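Local coordinates for protein SidF, inhibitor of growth family, member 3 (Legionella pneumophila subsp. pneumophila, PDB 4FYE) that is a Legionella phosphoinositide phosphatase that probably removes the 3-phosphate from lipids such as phosphatidylinositol 3,4,5-trisphosphate, at residues 415-420 against 625-630; 446-451 against 636-641; 607-612 against 629-634. The protein carries 1 engineered substitution. All coordinates share one frame; numbering follows the deposited sequence.

Contact 1 of 3, residues 415-420 against 625-630; sequences SSWGVN and FKLQTL
One short hydrogen bond carries the polar part of this buried contact. The amide nitrogen NE2 of Gln628 donates to the backbone oxygen O of Trp417 across 2.8 Å, with an N-H...O angle of 156°. The oxygen lies near the plane of the donating amide, whereas the amide itself sits above the plane of the carbonyl that it grips. That carbonyl belongs to the loop just after strand 402-416. Water 1 accepts from NE2 of Gln628 at 2.9 Å. The same water sits beside O of Gly418, at 3.3 Å, to which it may donate. At the other end of the amide, OE1 of Gln628 accepts a weak bond from the backbone N of Leu627, in the first turn of helix 626-637. A bend at chi2 (92°) folds the chain so that one glutamine reaches both the loop and its own helix start.

Two CH-pi contacts flank this amide. Methyl CD2 of Leu627 sits over the six-membered ring of Trp417, 3.6 Å from the centroid and 14° off the normal; CG of Leu627, anti to the backbone N, carries it there. Roles reverse in the second pair, where methyl CG2 of Val419 stands 3.4 Å from the centroid of the Phe625 ring, almost directly above it. Branched residues suit both places because a methyl can be set squarely on an aromatic face. Phe625, at the N-cap position, also meets Phe719 edge-to-face, and Trp417 meets Trp618. Between these apolar pairs NE2 of Gln628 is satisfied by Trp417 O and the bound water together, and a neutral amide can join the loop to the helix start without burying a charge.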
loop_
_atom_site.group_PDB
_atom_site.type_symbol
_atom_site.label_atom_id
_atom_site.label_comp_id
_atom_site.label_asym_id
_atom_site.label_seq_id
_atom_site.Cartn_x
_atom_site.Cartn_y
_atom_site.Cartn_z
ATOM N N SER A 415 -11.052 4.519 5.751
ATOM C CA SER A 415 -11.234 5.985 5.565
ATOM C C SER A 415 -11.015 6.400 4.125
ATOM O O SER A 415 -10.359 5.719 3.385
ATOM C CB SER A 415 -10.317 6.804 6.479
ATOM O OG SER A 415 -8.943 6.521 6.264
ATOM N N SER A 416 -11.542 7.533 3.703
ATOM C CA SER A 416 -11.319 7.898 2.336
ATOM C C SER A 416 -11.245 9.389 2.237
ATOM O O SER A 416 -12.271 10.064 2.236
ATOM C CB SER A 416 -12.436 7.353 1.507
ATOM O OG SER A 416 -12.186 7.660 0.159
ATOM N N TRP A 417 -10.029 9.932 2.185
ATOM C CA TRP A 417 -9.912 11.382 2.116
ATOM C C TRP A 417 -8.989 11.686 1.004
ATOM O O TRP A 417 -7.801 11.282 1.047
ATOM C CB TRP A 417 -9.269 11.936 3.358
ATOM C CG TRP A 417 -10.106 12.032 4.596
ATOM C CD1 TRP A 417 -11.167 12.923 4.845
ATOM C CD2 TRP A 417 -9.913 11.301 5.842
ATOM N NE1 TRP A 417 -11.655 12.737 6.117
ATOM C CE2 TRP A 417 -10.939 11.796 6.773
ATOM C CE3 TRP A 417 -9.039 10.335 6.262
ATOM C CZ2 TRP A 417 -11.065 11.307 8.055
ATOM C CZ3 TRP A 417 -9.161 9.839 7.561
ATOM C CH2 TRP A 417 -10.160 10.297 8.431
ATOM N N GLY A 418 -9.497 12.484 0.055
ATOM C CA GLY A 418 -8.848 12.684 -1.235
ATOM C C GLY A 418 -7.572 13.496 -1.172
ATOM O O GLY A 418 -7.331 14.248 -0.186
ATOM N N VAL A 419 -6.777 13.419 -2.248
ATOM C CA VAL A 419 -5.544 14.133 -2.256
ATOM C C VAL A 419 -5.326 14.959 -3.564
ATOM O O VAL A 419 -4.445 15.825 -3.651
ATOM C CB VAL A 419 -4.533 12.995 -1.937
ATOM C CG1 VAL A 419 -3.820 12.503 -3.101
ATOM C CG2 VAL A 419 -3.828 13.089 -0.594
ATOM N N ASN A 420 -6.107 14.689 -4.607
ATOM C CA ASN A 420 -5.855 15.366 -5.884
ATOM C C ASN A 420 -6.570 16.735 -5.882
ATOM O O ASN A 420 -6.978 17.246 -4.856
ATOM C CB ASN A 420 -6.303 14.509 -7.060
ATOM C CG ASN A 420 -7.823 14.378 -7.096
ATOM O OD1 ASN A 420 -8.396 13.611 -7.890
ATOM N ND2 ASN A 420 -8.488 15.125 -6.235
ATOM N N PHE A 625 -0.967 15.557 2.875
ATOM C CA PHE A 625 -1.389 14.072 3.116
ATOM C C PHE A 625 -1.518 13.739 4.604
ATOM O O PHE A 625 -1.456 12.553 5.021
ATOM C CB PHE A 625 -0.352 13.120 2.476
ATOM C CG PHE A 625 -0.396 13.052 0.950
ATOM C CD1 PHE A 625 -0.664 11.829 0.318
ATOM C CD2 PHE A 625 -0.230 14.193 0.159
ATOM C CE1 PHE A 625 -0.671 11.705 -1.057
ATOM C CE2 PHE A 625 -0.248 14.088 -1.237
ATOM C CZ PHE A 625 -0.464 12.849 -1.858
ATOM N N LYS A 626 -1.592 14.775 5.447
ATOM C CA LYS A 626 -1.276 14.632 6.885
ATOM C C LYS A 626 -2.293 13.753 7.657
ATOM O O LYS A 626 -1.902 12.991 8.566
ATOM C CB LYS A 626 -1.201 15.983 7.576
ATOM C CG LYS A 626 -0.215 16.942 6.977
ATOM C CD LYS A 626 0.207 17.915 8.058
ATOM C CE LYS A 626 1.115 18.992 7.471
ATOM N NZ LYS A 626 1.280 19.964 8.591
ATOM N N LEU A 627 -3.570 13.825 7.279
ATOM C CA LEU A 627 -4.599 13.231 8.112
ATOM C C LEU A 627 -4.555 11.750 7.815
ATOM O O LEU A 627 -4.522 10.942 8.748
ATOM C CB LEU A 627 -5.989 13.848 7.897
ATOM C CG LEU A 627 -7.201 13.127 8.542
ATOM C CD1 LEU A 627 -7.044 12.974 10.056
ATOM C CD2 LEU A 627 -8.494 13.884 8.193
ATOM N N GLN A 628 -4.440 11.422 6.528
ATOM C CA GLN A 628 -4.295 10.051 6.056
ATOM C C GLN A 628 -3.057 9.434 6.681
ATOM O O GLN A 628 -3.090 8.300 7.204
ATOM C CB GLN A 628 -4.253 10.074 4.527
ATOM C CG GLN A 628 -5.470 10.764 3.853
ATOM C CD GLN A 628 -5.283 12.261 3.574
ATOM O OE1 GLN A 628 -4.714 12.962 4.358
ATOM N NE2 GLN A 628 -5.845 12.757 2.492
ATOM N N THR A 629 -1.961 10.202 6.709
ATOM C CA THR A 629 -0.703 9.685 7.296
ATOM C C THR A 629 -0.843 9.443 8.778
ATOM O O THR A 629 -0.364 8.421 9.271
ATOM C CB THR A 629 0.469 10.649 7.116
ATOM O OG1 THR A 629 0.665 10.847 5.725
ATOM C CG2 THR A 629 1.774 10.050 7.688
ATOM N N LEU A 630 -1.570 10.336 9.471
ATOM C CA LEU A 630 -1.696 10.255 10.902
ATOM C C LEU A 630 -2.458 9.040 11.225
ATOM O O LEU A 630 -2.004 8.187 12.004
ATOM C CB LEU A 630 -2.346 11.501 11.476
ATOM C CG LEU A 630 -1.303 12.617 11.371
ATOM C CD1 LEU A 630 -1.831 14.069 11.509
ATOM C CD2 LEU A 630 -0.195 12.321 12.371
HETATM O O HOH W 1 -5.565 15.627 2.184
#

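Contact 2 of 3, residues 446-451 against 636-641; sequences NQMTDD and CELDYA
This is a partly buried, mixed polar and apolar contact between helix 438-458 and the turn through which helix 626-637 passes into strand 641-645. Its polar element is tip to tip: OH of Tyr640 donates to OD2 of Asp451 at 2.5 Å, a very short bond. The hydroxyl comes from above the carboxylate plane, and the carboxylate and ring planes stand 85° apart. The other oxygen, OD1 of Asp451, forms a salt bridge with Arg413, which would probably keep the acid ionised and a good acceptor. Tyrosine suits its place because its rigid ring spans the gap and ends in a donor.

Beside this bond the apolar atoms close up loosely. CD1 of Leu638 lies 3.9 Å from CB of Asp451, while CB of Leu638 covers one face of the Tyr640 ring, 3.7 Å above its plane and displaced toward the rim. SD of Met448 approaches the edge of the same ring, 4.2 Å from CE2 of Tyr640. Methionine fits there because its flexible chain, bent at chi2 (-66°), can bring the sulfur alongside the ring.

Ala641 already pairs with strand 353-360. The sharp change of direction just before it is a Schellman motif, in which Asp639, with positive phi (60°), is the C-prime residue and Tyr640 N returns to Ser635 O.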
loop_
_atom_site.group_PDB
_atom_site.type_symbol
_atom_site.label_atom_id
_atom_site.label_comp_id
_atom_site.label_asym_id
_atom_site.label_seq_id
_atom_site.Cartn_x
_atom_site.Cartn_y
_atom_site.Cartn_z
ATOM N N ASN A 446 -14.612 7.888 14.785
ATOM C CA ASN A 446 -15.128 7.347 16.068
ATOM C C ASN A 446 -14.500 5.966 16.393
ATOM O O ASN A 446 -14.070 5.694 17.522
ATOM C CB ASN A 446 -16.633 7.193 16.011
ATOM C CG ASN A 446 -17.360 8.491 16.049
ATOM O OD1 ASN A 446 -16.899 9.476 16.658
ATOM N ND2 ASN A 446 -18.545 8.511 15.414
ATOM N N GLN A 447 -14.439 5.101 15.398
ATOM C CA GLN A 447 -13.904 3.756 15.653
ATOM C C GLN A 447 -12.496 3.825 16.192
ATOM O O GLN A 447 -12.196 3.237 17.219
ATOM C CB GLN A 447 -13.888 2.949 14.384
ATOM C CG GLN A 447 -15.262 2.798 13.776
ATOM C CD GLN A 447 -15.241 2.023 12.470
ATOM O OE1 GLN A 447 -14.509 2.345 11.537
ATOM N NE2 GLN A 447 -16.049 0.983 12.411
ATOM N N MET A 448 -11.655 4.592 15.507
ATOM C CA MET A 448 -10.223 4.643 15.781
ATOM C C MET A 448 -10.039 5.348 17.087
ATOM O O MET A 448 -9.151 5.029 17.859
ATOM C CB MET A 448 -9.475 5.431 14.665
ATOM C CG MET A 448 -9.469 4.755 13.293
ATOM S SD MET A 448 -8.522 3.216 13.348
ATOM C CE MET A 448 -6.815 3.811 13.307
ATOM N N THR A 449 -10.869 6.334 17.348
ATOM C CA THR A 449 -10.747 6.951 18.621
ATOM C C THR A 449 -11.203 6.002 19.756
ATOM O O THR A 449 -10.502 5.875 20.756
ATOM C CB THR A 449 -11.285 8.422 18.688
ATOM O OG1 THR A 449 -12.047 8.582 19.876
ATOM C CG2 THR A 449 -12.144 8.842 17.503
ATOM N N ASP A 450 -12.328 5.303 19.603
ATOM C CA ASP A 450 -12.739 4.268 20.608
ATOM C C ASP A 450 -11.619 3.192 20.822
ATOM O O ASP A 450 -11.257 2.887 21.970
ATOM C CB ASP A 450 -14.135 3.653 20.272
ATOM C CG ASP A 450 -15.345 4.690 20.456
ATOM O OD1 ASP A 450 -15.518 5.239 21.574
ATOM O OD2 ASP A 450 -16.151 4.950 19.509
ATOM N N ASP A 451 -11.009 2.696 19.723
ATOM C CA ASP A 451 -9.890 1.730 19.824
ATOM C C ASP A 451 -8.757 2.314 20.608
ATOM O O ASP A 451 -8.074 1.603 21.337
ATOM C CB ASP A 451 -9.303 1.352 18.467
ATOM C CG ASP A 451 -10.286 0.691 17.571
ATOM O OD1 ASP A 451 -11.460 0.551 17.967
ATOM O OD2 ASP A 451 -9.894 0.315 16.463
ATOM N N CYS A 636 -0.878 1.541 12.459
ATOM C CA CYS A 636 0.360 0.796 12.760
ATOM C C CYS A 636 0.622 0.772 14.284
ATOM O O CYS A 636 1.118 -0.198 14.804
ATOM C CB CYS A 636 1.580 1.332 11.963
ATOM S SG CYS A 636 1.276 1.177 10.224
ATOM N N GLU A 637 0.310 1.835 15.020
ATOM C CA GLU A 637 0.523 1.775 16.471
ATOM C C GLU A 637 -0.406 0.795 17.174
ATOM O O GLU A 637 0.006 0.174 18.140
ATOM C CB GLU A 637 0.354 3.126 17.163
ATOM C CG GLU A 637 1.580 4.004 17.141
ATOM C CD GLU A 637 2.844 3.444 17.787
ATOM O OE1 GLU A 637 2.801 2.599 18.735
ATOM O OE2 GLU A 637 3.915 3.913 17.336
ATOM N N LEU A 638 -1.661 0.693 16.731
ATOM C CA LEU A 638 -2.601 -0.281 17.320
ATOM C C LEU A 638 -2.333 -1.642 16.767
ATOM O O LEU A 638 -3.120 -2.542 16.955
ATOM C CB LEU A 638 -4.022 0.088 16.965
ATOM C CG LEU A 638 -4.368 1.402 17.635
ATOM C CD1 LEU A 638 -5.689 1.958 17.110
ATOM C CD2 LEU A 638 -4.415 1.168 19.130
ATOM N N ASP A 639 -1.259 -1.751 15.996
ATOM C CA ASP A 639 -0.851 -2.997 15.388
ATOM C C ASP A 639 -1.878 -3.633 14.439
ATOM O O ASP A 639 -2.029 -4.862 14.435
ATOM C CB ASP A 639 -0.421 -4.007 16.474
ATOM C CG ASP A 639 0.321 -5.198 15.879
ATOM O OD1 ASP A 639 1.184 -5.049 14.942
ATOM O OD2 ASP A 639 0.026 -6.296 16.339
ATOM N N TYR A 640 -2.600 -2.810 13.673
ATOM C CA TYR A 640 -3.395 -3.259 12.505
ATOM C C TYR A 640 -2.515 -3.440 11.257
ATOM O O TYR A 640 -1.358 -3.021 11.242
ATOM C CB TYR A 640 -4.501 -2.240 12.181
ATOM C CG TYR A 640 -5.409 -1.966 13.345
ATOM C CD1 TYR A 640 -5.478 -2.862 14.410
ATOM C CD2 TYR A 640 -6.226 -0.833 13.382
ATOM C CE1 TYR A 640 -6.329 -2.622 15.527
ATOM C CE2 TYR A 640 -7.070 -0.565 14.489
ATOM C CZ TYR A 640 -7.146 -1.472 15.543
ATOM O OH TYR A 640 -7.984 -1.245 16.627
ATOM N N ALA A 641 -3.030 -4.137 10.250
ATOM C CA ALA A 641 -2.389 -4.200 8.981
ATOM C C ALA A 641 -2.850 -2.967 8.137
ATOM O O ALA A 641 -4.018 -2.903 7.770
ATOM C CB ALA A 641 -2.787 -5.478 8.293
#

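Contact 3 of 3, residues 607-612 against 629-634; sequences TQAQEL and TLMASL
The backbone oxygen of Thr629 is gripped twice: by N of Ser633 at 2.8 Å, the ordinary helical bond, and by the hydroxyl OG of Ser633 at 2.6 Å. The hydroxyl comes from above the carbonyl plane, with a C=O...OG angle of 145°. Serine suits this buried turn because its small polar end can fold back onto its own helix and be satisfied there, on the flank where Thr629 touches helix 652-668.

Between the two segments no hydrogen bond forms, and apolar groups carry the packing. Helices 590-614 and 626-637, consecutive in the chain, make an antiparallel helical hairpin; the short axes here come within 9.2 Å at an angle of 152°. Ala609 and Leu630 are the facing pair, their CA atoms 5.9 Å apart. Such closeness suits alanine, whose CB meets CB of Leu630 at 4.0 Å and SD of Met631 at 3.7 Å. CB of Met631 leaves alongside the interface, but chi1 and the bend at chi2 (-62°) bring SD to the alanine; chi3 sets only where CE goes.

Leu630 reaches further with CD1, which lies 3.6 Å from CD2 of Leu612, the two leucines crossing at about a right angle. The same CD1 touches CB of Gln608 at 3.9 Å. That glutamine lends only the root of its side chain to the packing, for its bent chain leads the amide away from helix 626-637.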
loop_
_atom_site.group_PDB
_atom_site.type_symbol
_atom_site.label_atom_id
_atom_site.label_comp_id
_atom_site.label_asym_id
_atom_site.label_seq_id
_atom_site.Cartn_x
_atom_site.Cartn_y
_atom_site.Cartn_z
ATOM N N THR A 607 -4.362 12.917 18.609
ATOM C CA THR A 607 -4.761 14.300 18.796
ATOM C C THR A 607 -4.452 15.160 17.584
ATOM O O THR A 607 -5.128 16.132 17.321
ATOM C CB THR A 607 -4.097 14.899 20.025
ATOM O OG1 THR A 607 -2.684 14.770 19.880
ATOM C CG2 THR A 607 -4.523 14.136 21.223
ATOM N N GLN A 608 -3.451 14.780 16.822
ATOM C CA GLN A 608 -3.095 15.573 15.670
ATOM C C GLN A 608 -4.056 15.329 14.555
ATOM O O GLN A 608 -4.327 16.241 13.784
ATOM C CB GLN A 608 -1.699 15.256 15.204
ATOM C CG GLN A 608 -0.672 15.461 16.278
ATOM C CD GLN A 608 -0.423 16.919 16.541
ATOM O OE1 GLN A 608 -0.126 17.669 15.602
ATOM N NE2 GLN A 608 -0.532 17.338 17.826
ATOM N N ALA A 609 -4.590 14.117 14.489
ATOM C CA ALA A 609 -5.605 13.815 13.507
ATOM C C ALA A 609 -6.915 14.547 13.835
ATOM O O ALA A 609 -7.608 15.102 12.951
ATOM C CB ALA A 609 -5.784 12.334 13.399
ATOM N N GLN A 610 -7.200 14.647 15.121
ATOM C CA GLN A 610 -8.372 15.342 15.560
ATOM C C GLN A 610 -8.331 16.769 15.145
ATOM O O GLN A 610 -9.349 17.288 14.684
ATOM C CB GLN A 610 -8.539 15.226 17.079
ATOM C CG GLN A 610 -8.853 13.802 17.493
ATOM C CD GLN A 610 -8.919 13.622 18.991
ATOM O OE1 GLN A 610 -9.772 12.879 19.508
ATOM N NE2 GLN A 610 -8.014 14.287 19.703
ATOM N N GLU A 611 -7.170 17.415 15.277
ATOM C CA GLU A 611 -7.095 18.830 14.924
ATOM C C GLU A 611 -7.482 19.016 13.438
ATOM O O GLU A 611 -8.287 19.898 13.088
ATOM C CB GLU A 611 -5.714 19.445 15.234
ATOM C CG GLU A 611 -5.560 20.833 14.585
ATOM C CD GLU A 611 -4.128 21.350 14.464
ATOM O OE1 GLU A 611 -3.494 21.567 15.530
ATOM O OE2 GLU A 611 -3.650 21.581 13.293
ATOM N N LEU A 612 -6.918 18.157 12.571
ATOM C CA LEU A 612 -7.058 18.293 11.123
ATOM C C LEU A 612 -8.489 17.958 10.711
ATOM O O LEU A 612 -9.020 18.476 9.710
ATOM C CB LEU A 612 -6.083 17.366 10.416
ATOM C CG LEU A 612 -4.682 17.791 9.885
ATOM C CD1 LEU A 612 -4.357 19.304 9.835
ATOM C CD2 LEU A 612 -3.579 17.034 10.584
ATOM N N THR A 629 -1.961 10.202 6.709
ATOM C CA THR A 629 -0.703 9.685 7.296
ATOM C C THR A 629 -0.843 9.443 8.778
ATOM O O THR A 629 -0.364 8.421 9.271
ATOM C CB THR A 629 0.469 10.649 7.116
ATOM O OG1 THR A 629 0.665 10.847 5.725
ATOM C CG2 THR A 629 1.774 10.050 7.688
ATOM N N LEU A 630 -1.570 10.336 9.471
ATOM C CA LEU A 630 -1.696 10.255 10.902
ATOM C C LEU A 630 -2.458 9.040 11.225
ATOM O O LEU A 630 -2.004 8.187 12.004
ATOM C CB LEU A 630 -2.346 11.501 11.476
ATOM C CG LEU A 630 -1.303 12.617 11.371
ATOM C CD1 LEU A 630 -1.831 14.069 11.509
ATOM C CD2 LEU A 630 -0.195 12.321 12.371
ATOM N N MET A 631 -3.590 8.898 10.577
ATOM C CA MET A 631 -4.445 7.736 10.844
ATOM C C MET A 631 -3.739 6.436 10.446
ATOM O O MET A 631 -3.845 5.425 11.155
ATOM C CB MET A 631 -5.801 7.898 10.163
ATOM C CG MET A 631 -6.550 9.128 10.626
ATOM S SD MET A 631 -6.845 8.883 12.386
ATOM C CE MET A 631 -8.537 8.371 12.405
ATOM N N ALA A 632 -2.929 6.455 9.377
ATOM C CA ALA A 632 -2.299 5.165 8.995
ATOM C C ALA A 632 -1.263 4.868 10.036
ATOM O O ALA A 632 -1.124 3.747 10.495
ATOM C CB ALA A 632 -1.681 5.231 7.637
ATOM N N SER A 633 -0.542 5.891 10.458
ATOM C CA SER A 633 0.468 5.681 11.499
ATOM C C SER A 633 -0.162 5.150 12.803
ATOM O O SER A 633 0.422 4.286 13.498
ATOM C CB SER A 633 1.192 6.993 11.728
ATOM O OG SER A 633 1.751 7.375 10.463
ATOM N N LEU A 634 -1.381 5.605 13.086
ATOM C CA LEU A 634 -2.057 5.237 14.320
ATOM C C LEU A 634 -2.458 3.779 14.284
ATOM O O LEU A 634 -2.448 3.065 15.330
ATOM C CB LEU A 634 -3.332 6.023 14.438
ATOM C CG LEU A 634 -3.845 6.518 15.780
ATOM C CD1 LEU A 634 -5.340 6.700 15.594
ATOM C CD2 LEU A 634 -3.506 5.624 16.957
#

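How the contacts relate
All three contacts use helix 626-637: contact 1 its N-terminal end, contact 3 its middle and contact 2 its C-terminal end. Contacts 1 and 2 have centres 16 Å apart and do not touch; contact 3 lies between them, 9 Å from the first and 11 Å from the second, and touches both. Along the chain strand 402-416, helix 438-458 and helix 590-614 come first, in that order, and the later helix packs against the loop that follows the strand and against both helices. It then leads into strand 641-645, at the edge of the four-strand sheet that also contains strand 402-416. The loop after that strand, before helix 652-668, is placed consistently with the P-loop of cysteine-based phosphatases.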